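Long-range contact in phospholipase C beta (Meleagris gallopavo, PDB 1JAD), which belongs to the phospholipase C beta family, of which this fragment is the elongated, almost wholly helical C-terminal region: residues A[16-20]-A[120-124]. Sequence-based numbering, arbitrary orientation.
Sequences PQTAS and KQIAE
The extended loop segment 16-20 runs beside helix 75-155 of the PLC-beta C-terminal domain, a long, antiparallel helical coiled coil, and Thr18 meets Glu124 where the two come together. The loop leads into the short helix 21-24, which has Ser20 at its N-cap, and helix 161-245 borders the same spot through Gln201. Thr18 donates its hydroxyl to the carboxylate: OG1 lies 2.5 Å from Glu124 OE1, a short bond that reaches the acceptor on its syn side, 26° out of the carboxylate plane, and the two side chains cross at about a right angle. Glu124 reaches the loop because its chain is extended beyond CG (chi2 165°). Its other oxygen, OE2, comes close to the loop backbone, 3.1 Å from Thr18 CA. The same OE2 is also 3.1 Å from the carbonyl O of Gln17, two acceptors with no hydrogen bond between them; such closeness would tend to raise the pKa of the carboxylate. The methyl of Thr18 takes the other branch, anti to the backbone N, and rests against Gln121, with Thr18 CG2 3.8 Å from Gln121 CG. None of the residues that touch is fully buried, and the area they share is modest. One residue on from Thr18, Ala19 points its methyl at the helix and meets the aliphatic part of Lys120, whose amino group heads off from the loop; the nearest approach of this pair is Ala19 CB to Lys120 CD, 4.3 Å.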
# COMPACT_ATOMS: atom_id res chain seq x y z
N PRO A 16 -8.92 9.32 13.64
CA PRO A 16 -8.43 8.93 12.32
C PRO A 16 -8.15 10.07 11.34
O PRO A 16 -9.04 10.82 10.99
CB PRO A 16 -9.52 7.99 11.82
CG PRO A 16 -9.92 7.30 13.09
CD PRO A 16 -10.12 8.52 13.96
N GLN A 17 -6.90 10.17 10.89
CA GLN A 17 -6.52 11.20 9.93
C GLN A 17 -5.20 10.92 9.23
O GLN A 17 -4.20 10.62 9.88
CB GLN A 17 -6.42 12.57 10.61
CG GLN A 17 -5.30 12.68 11.62
CD GLN A 17 -4.88 14.12 11.86
OE1 GLN A 17 -4.38 14.79 10.96
NE2 GLN A 17 -5.08 14.60 13.08
N THR A 18 -5.20 11.01 7.91
CA THR A 18 -4.00 10.80 7.10
C THR A 18 -3.82 11.98 6.18
O THR A 18 -4.79 12.56 5.69
CB THR A 18 -4.09 9.52 6.22
OG1 THR A 18 -3.98 8.35 7.05
CG2 THR A 18 -2.95 9.50 5.19
N ALA A 19 -2.56 12.35 5.94
CA ALA A 19 -2.25 13.47 5.06
C ALA A 19 -3.06 13.34 3.79
O ALA A 19 -3.34 12.23 3.33
CB ALA A 19 -0.76 13.49 4.74
N SER A 20 -3.46 14.47 3.22
CA SER A 20 -4.23 14.47 1.99
C SER A 20 -3.28 14.46 0.80
O SER A 20 -2.07 14.61 0.97
CB SER A 20 -5.14 15.69 1.94
OG SER A 20 -4.39 16.88 2.09
N LYS A 120 3.87 7.58 6.59
CA LYS A 120 3.03 8.27 7.55
C LYS A 120 1.91 7.36 8.04
O LYS A 120 1.67 7.26 9.24
CB LYS A 120 2.46 9.54 6.91
CG LYS A 120 3.56 10.53 6.53
CD LYS A 120 3.02 11.86 6.04
CE LYS A 120 4.16 12.84 5.86
NZ LYS A 120 4.95 13.00 7.12
N GLN A 121 1.27 6.67 7.11
CA GLN A 121 0.18 5.77 7.45
C GLN A 121 0.60 4.69 8.44
O GLN A 121 -0.20 4.25 9.27
CB GLN A 121 -0.39 5.17 6.17
CG GLN A 121 -0.91 6.25 5.23
CD GLN A 121 -1.45 5.71 3.93
OE1 GLN A 121 -2.00 6.45 3.12
NE2 GLN A 121 -1.29 4.41 3.72
N ILE A 122 1.86 4.27 8.35
CA ILE A 122 2.36 3.27 9.28
C ILE A 122 2.50 3.92 10.65
O ILE A 122 2.16 3.32 11.67
CB ILE A 122 3.74 2.71 8.84
CG1 ILE A 122 3.55 1.76 7.65
CG2 ILE A 122 4.41 1.99 10.00
CD1 ILE A 122 2.73 0.52 7.98
N ALA A 123 2.99 5.15 10.66
CA ALA A 123 3.18 5.88 11.91
C ALA A 123 1.85 6.16 12.57
O ALA A 123 1.74 6.15 13.79
CB ALA A 123 3.91 7.17 11.65
N GLU A 124 0.82 6.42 11.77
CA GLU A 124 -0.51 6.69 12.31
C GLU A 124 -1.00 5.43 12.99
O GLU A 124 -1.35 5.46 14.17
CB GLU A 124 -1.45 7.10 11.18
CG GLU A 124 -0.88 8.22 10.36
CD GLU A 124 -1.59 8.42 9.05
OE1 GLU A 124 -2.13 7.41 8.51
OE2 GLU A 124 -1.58 9.56 8.54